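Local coordinates for protein methylmalonate-semialdehyde dehydrogenase (Oceanimonas doudoroffii, PDB 4ZZ7) that probably catalyses the NAD-dependent, CoA-acylating oxidation of methylmalonate semialdehyde to propionyl-CoA with loss of carbon dioxide, at residues N413-F418 against I432-V437; K253-V258 against D404-H409; V173-E178 against E209-L214. All coordinates share one frame; numbering follows the deposited sequence.

Overall arrangement
Along the chain contact 3 closes first, then contact 2, then contact 1. Contacts 1 and 2 adjoin, their centres about 8 Å apart, in one mixed sheet: strands 254-258 and 411-418 are neighbours there, and helix 399-408 of contact 2 is followed in the chain by strand 411-418. Contact 3 belongs to a different sheet, on the opposite side of the chain's centre, with its centre about 31 Å from that of contact 1 and about 33 Å from that of contact 2. NAD spans the gap between sheets, its adenosine end at contact 3 and its nicotinamide amide at N413 of contact 1, as expected where the cofactor-binding and catalytic parts of an aldehyde dehydrogenase meet.

Contact 1 (N413-F418 against I432-V437); sequences NGTCIF and IQVGMV. With NAD (nicotinamide-adenine-dinucleotide), chain M.
T415 and V434 meet where the packing is tight: the side chains cross at about a right angle, with T415 CG2 3.4 Å from V434 CG2. The threonine suits a buried strand because its two branches divide the work. OG1, anti to the backbone N (chi1 -172°), bonds to H255 O, while CG2 faces the methyl groups of V434 and I432, lying 4.1 Å from I432 CG2. Backbone bonds pin the same region: T415 N gives its hydrogen to M436 O at 2.9 Å, and M436 N reaches N413 O at 3.2 Å. These are the parallel pairings of a beta-alpha-beta unit, in which helix 422-431 links strand 411-418 to strand 436-439; its F428 packs on T415 and V437. G414, without a side chain, brings its CA against M436 O in a CA-H...O contact. At the cofactor end M436 lies beside N413 and points the same way, its CE 3.5 Å from N413 OD1. The amide NH2 carries two hydrogens and so can serve two acceptors: N413 ND2 bonds to C283 O and, more weakly, to O7N of NAD at 3.1 Å. The loose side is the turn just after the helix. There Q433, the centre of an inverse gamma turn, is partly exposed and points away from strand 411-418, packing instead on K476 of the second subunit.

Contact 2 (K253-V258 against D404-H409); sequences KNHAIV and DLIDAH
H255 and I406 mark the closest backbone approach, their CA atoms 6.8 Å apart, where strand 254-258 and helix 404-408 run antiparallel at 173° with axes 9.6 Å from each other. Their side chains slide past one another in opposite directions, and I406 CG1 lies 3.5 Å from H255 CB and nearly as close to the ring. I406 CD1 goes on to touch I257 CD1 at 3.9 Å, branched aliphatic against branched aliphatic, as suits a buried helix-sheet interface. Histidine adds directional bonds to this apolar surface. H255 ND1 donates to K253 O at 2.8 Å; the oxygen lies in the ring plane, although the donor stands above the carbonyl plane. H255 NE2 bonds to Y382 OH, which leaves the ring gripped at both nitrogens. The edge of H255 is turned toward the face of H409 in an offset edge-to-face pair, centroids 5.7 Å apart. Over a face of H409 lies K253 CB, a CH-pi contact 3.7 Å from the centroid. An alanine in place of H255 would probably leave K253 O and Y382 OH without this partner and open a gap between I406 and H409. Strand 254-258 lies between strands 286-292 and 411-418, and helix 399-408 packs on one face of this sheet, antiparallel to strand 254-258, with L405 on V394 and I406 on T415.

Contact 3 (V173-E178 against E209-L214); sequences VLKPSE and EAVDAL. With NAD (nicotinamide-adenine-dinucleotide), chain M.
V211 meets the flat adenine of NAD and the K175 side chain together. It approaches the base on the side carrying C2A and N3A, its CG2 3.4 Å from N3A and its CG1 3.7 Å from C2A, while neither segment lays a side chain over a face of the base. The other flat group, the E178 carboxylate, turns OE1 toward the adenosine ribose, where O2B donates to it at 2.7 Å; the placing of O2B is somewhat doubtful. The K175 chain reaches the same ribose from the strand, its CG anti to the backbone N (chi1 -153°) and the chain bent twice further out. It crosses V211 at about a right angle, with CD 3.6 Å from V211 CG2. Nearer the backbone, K175 CG touches A210 CB at 4.0 Å and K175 CB touches L214 CD1. A long aliphatic stem suits this place, since it can lie on a nonpolar helix surface and still carry an amino group to the sugar. The small alanine lets the stem come close to the helix. Two residues earlier on the strand, V173 CG1 packs on CD2 of the same L214 at 3.7 Å. Strand 173-175 and helix 209-214 run roughly antiparallel, at 149°, in the Rossmann-like cofactor-binding part of the aldehyde dehydrogenase fold; V45 of helix 42-61 covers A210 and L214 from beyond. The K175 amino group bonds to O3B and pairs with E178 OE1 in a salt bridge, though its exact position is uncertain. The glutamate at O2B is consistent with selection for NAD, because a phosphate there, as in NADP, would probably be repelled by its carboxylate; the part played by the lysine is less sure, its NZ being poorly placed.

Contact 1 (N413-F418 against I432-V437)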
loop_
_atom_site.group_PDB
_atom_site.type_symbol
_atom_site.label_atom_id
_atom_site.label_comp_id
_atom_site.label_asym_id
_atom_site.label_seq_id
_atom_site.Cartn_x
_atom_site.Cartn_y
_atom_site.Cartn_z
ATOM N N ASN A 413 -24.795 -11.388 3.094
ATOM C CA ASN A 413 -23.889 -11.481 1.946
ATOM C C ASN A 413 -23.861 -10.160 1.212
ATOM O O ASN A 413 -22.822 -9.523 1.159
ATOM C CB ASN A 413 -24.275 -12.628 1.000
ATOM C CG ASN A 413 -23.074 -13.247 0.278
ATOM O OD1 ASN A 413 -21.949 -13.166 0.736
ATOM N ND2 ASN A 413 -23.325 -13.901 -0.844
ATOM N N GLY A 414 -25.013 -9.725 0.706
ATOM C CA GLY A 414 -25.112 -8.500 -0.095
ATOM C C GLY A 414 -26.423 -7.762 0.121
ATOM O O GLY A 414 -27.440 -8.381 0.401
ATOM N N THR A 415 -26.405 -6.440 -0.020
ATOM C CA THR A 415 -27.592 -5.625 0.152
ATOM C C THR A 415 -27.520 -4.420 -0.759
ATOM O O THR A 415 -26.436 -4.095 -1.266
ATOM C CB THR A 415 -27.717 -5.118 1.585
ATOM O OG1 THR A 415 -28.986 -4.472 1.752
ATOM C CG2 THR A 415 -26.608 -4.119 1.929
ATOM N N CYS A 416 -28.667 -3.752 -0.956
ATOM C CA CYS A 416 -28.741 -2.505 -1.741
ATOM C C CYS A 416 -29.713 -1.522 -1.096
ATOM O O CYS A 416 -30.606 -1.914 -0.366
ATOM C CB CYS A 416 -29.149 -2.757 -3.208
ATOM S SG CYS A 416 -29.611 -1.260 -4.197
ATOM N N ILE A 417 -29.519 -0.242 -1.374
ATOM C CA ILE A 417 -30.505 0.752 -1.044
ATOM C C ILE A 417 -30.769 1.593 -2.282
ATOM O O ILE A 417 -29.822 2.031 -2.932
ATOM C CB ILE A 417 -30.064 1.634 0.137
ATOM C CG1 ILE A 417 -31.177 2.618 0.496
ATOM C CG2 ILE A 417 -28.768 2.383 -0.160
ATOM C CD1 ILE A 417 -30.991 3.267 1.843
ATOM N N PHE A 418 -32.045 1.801 -2.617
ATOM C CA PHE A 418 -32.419 2.732 -3.657
ATOM C C PHE A 418 -32.805 4.044 -2.995
ATOM O O PHE A 418 -33.757 4.090 -2.229
ATOM C CB PHE A 418 -33.563 2.176 -4.453
ATOM C CG PHE A 418 -33.217 0.938 -5.199
ATOM C CD1 PHE A 418 -32.423 1.002 -6.322
ATOM C CD2 PHE A 418 -33.686 -0.283 -4.789
ATOM C CE1 PHE A 418 -32.108 -0.144 -7.028
ATOM C CE2 PHE A 418 -33.382 -1.428 -5.484
ATOM C CZ PHE A 418 -32.587 -1.365 -6.603
ATOM N N ILE A 432 -24.902 -0.876 8.027
ATOM C CA ILE A 432 -25.554 -2.158 7.652
ATOM C C ILE A 432 -24.615 -3.347 7.826
ATOM O O ILE A 432 -23.465 -3.288 7.420
ATOM C CB ILE A 432 -26.167 -2.138 6.229
ATOM C CG1 ILE A 432 -27.113 -3.329 6.020
ATOM C CG2 ILE A 432 -25.104 -2.094 5.142
ATOM C CD1 ILE A 432 -28.493 -3.138 6.641
ATOM N N GLN A 433 -25.114 -4.425 8.426
ATOM C CA GLN A 433 -24.272 -5.564 8.797
ATOM C C GLN A 433 -24.210 -6.616 7.699
ATOM O O GLN A 433 -24.514 -7.783 7.944
ATOM C CB GLN A 433 -24.773 -6.200 10.096
ATOM C CG GLN A 433 -24.767 -5.270 11.300
ATOM C CD GLN A 433 -23.361 -4.788 11.672
ATOM O OE1 GLN A 433 -22.473 -5.599 11.987
ATOM N NE2 GLN A 433 -23.147 -3.467 11.637
ATOM N N VAL A 434 -23.843 -6.190 6.484
ATOM C CA VAL A 434 -23.541 -7.098 5.366
ATOM C C VAL A 434 -22.245 -6.674 4.664
ATOM O O VAL A 434 -21.878 -5.501 4.642
ATOM C CB VAL A 434 -24.726 -7.247 4.361
ATOM C CG1 VAL A 434 -26.031 -6.800 4.982
ATOM C CG2 VAL A 434 -24.499 -6.481 3.066
ATOM N N GLY A 435 -21.581 -7.646 4.062
ATOM C CA GLY A 435 -20.257 -7.455 3.479
ATOM C C GLY A 435 -20.199 -6.596 2.228
ATOM O O GLY A 435 -19.292 -5.797 2.050
ATOM N N MET A 436 -21.155 -6.783 1.339
ATOM C CA MET A 436 -21.178 -6.039 0.089
ATOM C C MET A 436 -22.455 -5.207 -0.049
ATOM O O MET A 436 -23.546 -5.738 -0.144
ATOM C CB MET A 436 -21.019 -7.014 -1.069
ATOM C CG MET A 436 -19.671 -7.703 -1.076
ATOM S SD MET A 436 -19.690 -9.322 -1.838
ATOM C CE MET A 436 -20.512 -10.303 -0.601
ATOM N N VAL A 437 -22.274 -3.898 -0.084
ATOM C CA VAL A 437 -23.329 -2.921 -0.017
ATOM C C VAL A 437 -23.414 -2.195 -1.340
ATOM O O VAL A 437 -22.385 -1.777 -1.893
ATOM C CB VAL A 437 -22.967 -1.874 1.027
ATOM C CG1 VAL A 437 -24.052 -0.836 1.160
ATOM C CG2 VAL A 437 -22.699 -2.535 2.359
HETATM P PA NAD M . -23.273 -26.893 -2.147
HETATM O O1A NAD M . -24.019 -28.215 -2.311
HETATM O O2A NAD M . -23.316 -26.108 -0.848
HETATM O O5B NAD M . -21.696 -27.163 -2.421
HETATM C C5B NAD M . -21.090 -27.118 -3.721
HETATM C C4B NAD M . -19.809 -27.950 -3.775
HETATM O O4B NAD M . -19.627 -28.675 -2.556
HETATM C C3B NAD M . -19.802 -28.994 -4.886
HETATM O O3B NAD M . -18.511 -28.976 -5.501
HETATM C C2B NAD M . -20.137 -30.313 -4.193
HETATM O O2B NAD M . -19.504 -31.507 -4.665
HETATM C C1B NAD M . -19.674 -30.091 -2.765
HETATM N N9A NAD M . -20.562 -30.752 -1.762
HETATM C C8A NAD M . -21.924 -30.821 -1.806
HETATM N N7A NAD M . -22.402 -31.475 -0.726
HETATM C C5A NAD M . -21.343 -31.846 0.036
HETATM C C6A NAD M . -21.155 -32.585 1.319
HETATM N N6A NAD M . -22.230 -33.049 1.992
HETATM N N1A NAD M . -19.886 -32.761 1.778
HETATM C C2A NAD M . -18.800 -32.294 1.091
HETATM N N3A NAD M . -18.885 -31.612 -0.070
HETATM C C4A NAD M . -20.111 -31.368 -0.643
HETATM O O3 NAD M . -23.711 -25.881 -3.361
HETATM P PN NAD M . -24.531 -26.200 -4.744
HETATM O O1N NAD M . -23.668 -26.995 -5.728
HETATM O O2N NAD M . -25.984 -26.632 -4.500
HETATM O O5D NAD M . -24.569 -24.665 -5.213
HETATM C C5D NAD M . -25.519 -23.755 -4.634
HETATM C C4D NAD M . -24.993 -22.905 -3.459
HETATM O O4D NAD M . -23.932 -21.982 -3.795
HETATM C C3D NAD M . -26.118 -22.027 -2.885
HETATM O O3D NAD M . -26.601 -22.562 -1.648
HETATM C C2D NAD M . -25.538 -20.614 -2.712
HETATM O O2D NAD M . -25.844 -20.060 -1.428
HETATM C C1D NAD M . -24.052 -20.842 -2.927
HETATM N N1N NAD M . -23.309 -19.699 -3.448
HETATM C C2N NAD M . -22.612 -18.976 -2.562
HETATM C C3N NAD M . -21.863 -17.879 -2.975
HETATM C C7N NAD M . -21.087 -17.008 -2.017
HETATM O O7N NAD M . -21.581 -16.475 -1.017
HETATM N N7N NAD M . -19.821 -16.793 -2.330
HETATM C C4N NAD M . -21.821 -17.567 -4.330
HETATM C C5N NAD M . -22.540 -18.328 -5.242
HETATM C C6N NAD M . -23.286 -19.409 -4.767
#

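Contact 2 (K253-V258 against D404-H409)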
loop_
_atom_site.group_PDB
_atom_site.type_symbol
_atom_site.label_atom_id
_atom_site.label_comp_id
_atom_site.label_asym_id
_atom_site.label_seq_id
_atom_site.Cartn_x
_atom_site.Cartn_y
_atom_site.Cartn_z
ATOM N N LYS A 253 -29.483 -14.017 1.680
ATOM C CA LYS A 253 -30.826 -13.439 1.466
ATOM C C LYS A 253 -30.694 -11.923 1.271
ATOM O O LYS A 253 -30.753 -11.127 2.232
ATOM C CB LYS A 253 -31.797 -13.751 2.621
ATOM C CG LYS A 253 -32.923 -14.725 2.261
ATOM C CD LYS A 253 -34.103 -14.046 1.575
ATOM C CE LYS A 253 -35.258 -15.017 1.327
ATOM N NZ LYS A 253 -35.119 -15.824 0.093
ATOM N N ASN A 254 -30.501 -11.528 0.015
ATOM C CA ASN A 254 -30.118 -10.146 -0.265
ATOM C C ASN A 254 -31.328 -9.234 -0.304
ATOM O O ASN A 254 -32.230 -9.452 -1.092
ATOM C CB ASN A 254 -29.323 -10.063 -1.567
ATOM C CG ASN A 254 -27.870 -10.574 -1.434
ATOM O OD1 ASN A 254 -27.003 -10.173 -2.198
ATOM N ND2 ASN A 254 -27.599 -11.423 -0.480
ATOM N N HIS A 255 -31.328 -8.220 0.563
ATOM C CA HIS A 255 -32.427 -7.268 0.694
ATOM C C HIS A 255 -32.097 -5.943 0.014
ATOM O O HIS A 255 -30.970 -5.496 0.073
ATOM C CB HIS A 255 -32.699 -6.955 2.168
ATOM C CG HIS A 255 -33.318 -8.076 2.953
ATOM N ND1 HIS A 255 -32.773 -9.344 3.007
ATOM C CD2 HIS A 255 -34.396 -8.099 3.768
ATOM C CE1 HIS A 255 -33.508 -10.106 3.797
ATOM N NE2 HIS A 255 -34.499 -9.374 4.268
ATOM N N ALA A 256 -33.104 -5.314 -0.590
ATOM C CA ALA A 256 -32.995 -3.958 -1.131
ATOM C C ALA A 256 -34.048 -3.057 -0.488
ATOM O O ALA A 256 -35.249 -3.341 -0.572
ATOM C CB ALA A 256 -33.169 -3.959 -2.642
ATOM N N ILE A 257 -33.603 -1.975 0.129
ATOM C CA ILE A 257 -34.494 -0.998 0.720
ATOM C C ILE A 257 -34.864 -0.018 -0.368
ATOM O O ILE A 257 -33.988 0.660 -0.899
ATOM C CB ILE A 257 -33.803 -0.248 1.871
ATOM C CG1 ILE A 257 -33.387 -1.247 2.947
ATOM C CG2 ILE A 257 -34.702 0.844 2.451
ATOM C CD1 ILE A 257 -32.592 -0.640 4.071
ATOM N N VAL A 258 -36.152 0.038 -0.707
ATOM C CA VAL A 258 -36.682 1.025 -1.659
ATOM C C VAL A 258 -37.251 2.203 -0.843
ATOM O O VAL A 258 -38.317 2.097 -0.236
ATOM C CB VAL A 258 -37.748 0.415 -2.589
ATOM C CG1 VAL A 258 -38.173 1.425 -3.629
ATOM C CG2 VAL A 258 -37.209 -0.839 -3.256
ATOM N N ASP A 404 -33.024 -2.928 10.529
ATOM C CA ASP A 404 -33.064 -3.861 11.649
ATOM C C ASP A 404 -33.442 -5.219 11.106
ATOM O O ASP A 404 -32.875 -6.217 11.512
ATOM C CB ASP A 404 -34.105 -3.463 12.714
ATOM C CG ASP A 404 -33.772 -2.178 13.453
ATOM O OD1 ASP A 404 -32.590 -1.795 13.514
ATOM O OD2 ASP A 404 -34.730 -1.549 13.987
ATOM N N LEU A 405 -34.417 -5.249 10.197
ATOM C CA LEU A 405 -34.872 -6.500 9.593
ATOM C C LEU A 405 -33.704 -7.213 8.879
ATOM O O LEU A 405 -33.552 -8.435 9.014
ATOM C CB LEU A 405 -36.030 -6.228 8.631
ATOM C CG LEU A 405 -36.546 -7.397 7.797
ATOM C CD1 LEU A 405 -37.265 -8.405 8.665
ATOM C CD2 LEU A 405 -37.464 -6.857 6.719
ATOM N N ILE A 406 -32.877 -6.447 8.153
ATOM C CA ILE A 406 -31.753 -7.021 7.409
ATOM C C ILE A 406 -30.734 -7.609 8.382
ATOM O O ILE A 406 -30.351 -8.771 8.247
ATOM C CB ILE A 406 -31.090 -5.992 6.452
ATOM C CG1 ILE A 406 -32.051 -5.626 5.320
ATOM C CG2 ILE A 406 -29.832 -6.575 5.807
ATOM C CD1 ILE A 406 -31.697 -4.378 4.544
ATOM N N ASP A 407 -30.317 -6.798 9.358
ATOM C CA ASP A 407 -29.334 -7.194 10.384
ATOM C C ASP A 407 -29.786 -8.407 11.193
ATOM O O ASP A 407 -28.963 -9.191 11.657
ATOM C CB ASP A 407 -29.065 -6.052 11.373
ATOM C CG ASP A 407 -28.351 -4.882 10.748
ATOM O OD1 ASP A 407 -27.570 -5.076 9.793
ATOM O OD2 ASP A 407 -28.589 -3.753 11.221
ATOM N N ALA A 408 -31.096 -8.536 11.391
ATOM C CA ALA A 408 -31.686 -9.681 12.109
ATOM C C ALA A 408 -31.484 -10.996 11.366
ATOM O O ALA A 408 -31.313 -12.027 11.998
ATOM C CB ALA A 408 -33.174 -9.457 12.352
ATOM N N HIS A 409 -31.493 -10.949 10.034
ATOM C CA HIS A 409 -31.426 -12.151 9.204
ATOM C C HIS A 409 -30.163 -12.974 9.441
ATOM O O HIS A 409 -29.121 -12.462 9.848
ATOM C CB HIS A 409 -31.543 -11.808 7.710
ATOM C CG HIS A 409 -32.125 -12.917 6.900
ATOM N ND1 HIS A 409 -31.374 -13.968 6.432
ATOM C CD2 HIS A 409 -33.401 -13.173 6.527
ATOM C CE1 HIS A 409 -32.151 -14.819 5.790
ATOM N NE2 HIS A 409 -33.386 -14.358 5.829
#

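Contact 3 (V173-E178 against E209-L214)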
loop_
_atom_site.group_PDB
_atom_site.type_symbol
_atom_site.label_atom_id
_atom_site.label_comp_id
_atom_site.label_asym_id
_atom_site.label_seq_id
_atom_site.Cartn_x
_atom_site.Cartn_y
_atom_site.Cartn_z
ATOM N N VAL A 173 -5.681 -28.126 -6.885
ATOM C CA VAL A 173 -6.601 -29.235 -7.188
ATOM C C VAL A 173 -8.018 -28.743 -7.003
ATOM O O VAL A 173 -8.386 -28.317 -5.899
ATOM C CB VAL A 173 -6.372 -30.428 -6.272
ATOM C CG1 VAL A 173 -7.313 -31.570 -6.638
ATOM C CG2 VAL A 173 -4.916 -30.868 -6.365
ATOM N N LEU A 174 -8.789 -28.812 -8.093
ATOM C CA LEU A 174 -10.134 -28.255 -8.163
ATOM C C LEU A 174 -11.196 -29.359 -8.205
ATOM O O LEU A 174 -11.158 -30.244 -9.065
ATOM C CB LEU A 174 -10.270 -27.354 -9.393
ATOM C CG LEU A 174 -11.663 -26.766 -9.602
ATOM C CD1 LEU A 174 -11.953 -25.739 -8.523
ATOM C CD2 LEU A 174 -11.791 -26.174 -10.993
ATOM N N LYS A 175 -12.162 -29.263 -7.293
ATOM C CA LYS A 175 -13.305 -30.166 -7.219
ATOM C C LYS A 175 -14.607 -29.374 -7.487
ATOM O O LYS A 175 -15.198 -28.789 -6.581
ATOM C CB LYS A 175 -13.293 -30.833 -5.858
ATOM C CG LYS A 175 -13.941 -32.201 -5.806
ATOM C CD LYS A 175 -15.384 -32.133 -5.324
ATOM C CE LYS A 175 -16.326 -32.147 -6.491
ATOM N NZ LYS A 175 -17.654 -31.660 -6.080
ATOM N N PRO A 176 -15.038 -29.339 -8.754
ATOM C CA PRO A 176 -16.213 -28.587 -9.144
ATOM C C PRO A 176 -17.509 -29.316 -8.980
ATOM O O PRO A 176 -17.527 -30.506 -8.719
ATOM C CB PRO A 176 -15.991 -28.354 -10.623
ATOM C CG PRO A 176 -15.252 -29.556 -11.070
ATOM C CD PRO A 176 -14.362 -29.936 -9.922
ATOM N N SER A 177 -18.599 -28.591 -9.179
ATOM C CA SER A 177 -19.916 -29.157 -8.979
ATOM C C SER A 177 -20.116 -30.263 -9.967
ATOM O O SER A 177 -19.763 -30.143 -11.118
ATOM C CB SER A 177 -21.010 -28.107 -9.136
ATOM O OG SER A 177 -22.283 -28.705 -9.032
ATOM N N GLU A 178 -20.687 -31.346 -9.484
ATOM C CA GLU A 178 -20.950 -32.538 -10.282
ATOM C C GLU A 178 -22.185 -32.374 -11.222
ATOM O O GLU A 178 -22.434 -33.185 -12.111
ATOM C CB GLU A 178 -21.064 -33.764 -9.357
ATOM C CG GLU A 178 -22.089 -33.667 -8.237
ATOM C CD GLU A 178 -21.528 -33.139 -6.912
ATOM O OE1 GLU A 178 -20.698 -32.219 -6.966
ATOM O OE2 GLU A 178 -21.917 -33.598 -5.807
ATOM N N GLU A 209 -16.920 -37.681 -1.198
ATOM C CA GLU A 209 -15.715 -38.501 -1.011
ATOM C C GLU A 209 -14.435 -37.802 -1.508
ATOM O O GLU A 209 -13.367 -37.933 -0.895
ATOM C CB GLU A 209 -15.879 -39.881 -1.672
ATOM C CG GLU A 209 -14.823 -40.908 -1.269
ATOM C CD GLU A 209 -14.754 -42.111 -2.215
ATOM O OE1 GLU A 209 -15.841 -42.610 -2.640
ATOM O OE2 GLU A 209 -13.610 -42.563 -2.524
ATOM N N ALA A 210 -14.547 -37.074 -2.614
ATOM C CA ALA A 210 -13.396 -36.378 -3.159
ATOM C C ALA A 210 -13.112 -35.164 -2.290
ATOM O O ALA A 210 -11.963 -34.812 -2.044
ATOM C CB ALA A 210 -13.643 -35.959 -4.597
ATOM N N VAL A 211 -14.173 -34.531 -1.813
ATOM C CA VAL A 211 -14.029 -33.388 -0.926
ATOM C C VAL A 211 -13.272 -33.789 0.330
ATOM O O VAL A 211 -12.279 -33.167 0.667
ATOM C CB VAL A 211 -15.390 -32.769 -0.552
ATOM C CG1 VAL A 211 -15.231 -31.707 0.523
ATOM C CG2 VAL A 211 -16.024 -32.143 -1.790
ATOM N N ASP A 212 -13.738 -34.840 0.998
ATOM C CA ASP A 212 -13.109 -35.332 2.232
ATOM C C ASP A 212 -11.632 -35.768 1.984
ATOM O O ASP A 212 -10.777 -35.619 2.870
ATOM C CB ASP A 212 -13.966 -36.448 2.896
ATOM C CG ASP A 212 -15.235 -35.903 3.632
ATOM O OD1 ASP A 212 -15.325 -34.696 3.925
ATOM O OD2 ASP A 212 -16.171 -36.675 3.941
ATOM N N ALA A 213 -11.311 -36.250 0.783
ATOM C CA ALA A 213 -9.919 -36.637 0.487
ATOM C C ALA A 213 -9.020 -35.420 0.556
ATOM O O ALA A 213 -7.981 -35.448 1.214
ATOM C CB ALA A 213 -9.788 -37.298 -0.875
ATOM N N LEU A 214 -9.435 -34.350 -0.115
ATOM C CA LEU A 214 -8.711 -33.076 -0.065
ATOM C C LEU A 214 -8.508 -32.552 1.398
ATOM O O LEU A 214 -7.368 -32.226 1.829
ATOM C CB LEU A 214 -9.445 -32.023 -0.899
ATOM C CG LEU A 214 -9.573 -32.301 -2.396
ATOM C CD1 LEU A 214 -10.605 -31.369 -3.015
ATOM C CD2 LEU A 214 -8.230 -32.163 -3.092
HETATM P PA NAD M . -23.273 -26.893 -2.147
HETATM O O1A NAD M . -24.019 -28.215 -2.311
HETATM O O2A NAD M . -23.316 -26.108 -0.848
HETATM O O5B NAD M . -21.696 -27.163 -2.421
HETATM C C5B NAD M . -21.090 -27.118 -3.721
HETATM C C4B NAD M . -19.809 -27.950 -3.775
HETATM O O4B NAD M . -19.627 -28.675 -2.556
HETATM C C3B NAD M . -19.802 -28.994 -4.886
HETATM O O3B NAD M . -18.511 -28.976 -5.501
HETATM C C2B NAD M . -20.137 -30.313 -4.193
HETATM O O2B NAD M . -19.504 -31.507 -4.665
HETATM C C1B NAD M . -19.674 -30.091 -2.765
HETATM N N9A NAD M . -20.562 -30.752 -1.762
HETATM C C8A NAD M . -21.924 -30.821 -1.806
HETATM N N7A NAD M . -22.402 -31.475 -0.726
HETATM C C5A NAD M . -21.343 -31.846 0.036
HETATM C C6A NAD M . -21.155 -32.585 1.319
HETATM N N6A NAD M . -22.230 -33.049 1.992
HETATM N N1A NAD M . -19.886 -32.761 1.778
HETATM C C2A NAD M . -18.800 -32.294 1.091
HETATM N N3A NAD M . -18.885 -31.612 -0.070
HETATM C C4A NAD M . -20.111 -31.368 -0.643
HETATM O O3 NAD M . -23.711 -25.881 -3.361
HETATM P PN NAD M . -24.531 -26.200 -4.744
HETATM O O1N NAD M . -23.668 -26.995 -5.728
HETATM O O2N NAD M . -25.984 -26.632 -4.500
HETATM O O5D NAD M . -24.569 -24.665 -5.213
HETATM C C5D NAD M . -25.519 -23.755 -4.634
HETATM C C4D NAD M . -24.993 -22.905 -3.459
HETATM O O4D NAD M . -23.932 -21.982 -3.795
HETATM C C3D NAD M . -26.118 -22.027 -2.885
HETATM O O3D NAD M . -26.601 -22.562 -1.648
HETATM C C2D NAD M . -25.538 -20.614 -2.712
HETATM O O2D NAD M . -25.844 -20.060 -1.428
HETATM C C1D NAD M . -24.052 -20.842 -2.927
HETATM N N1N NAD M . -23.309 -19.699 -3.448
HETATM C C2N NAD M . -22.612 -18.976 -2.562
HETATM C C3N NAD M . -21.863 -17.879 -2.975
HETATM C C7N NAD M . -21.087 -17.008 -2.017
HETATM O O7N NAD M . -21.581 -16.475 -1.017
HETATM N N7N NAD M . -19.821 -16.793 -2.330
HETATM C C4N NAD M . -21.821 -17.567 -4.330
HETATM C C5N NAD M . -22.540 -18.328 -5.242
HETATM C C6N NAD M . -23.286 -19.409 -4.767
#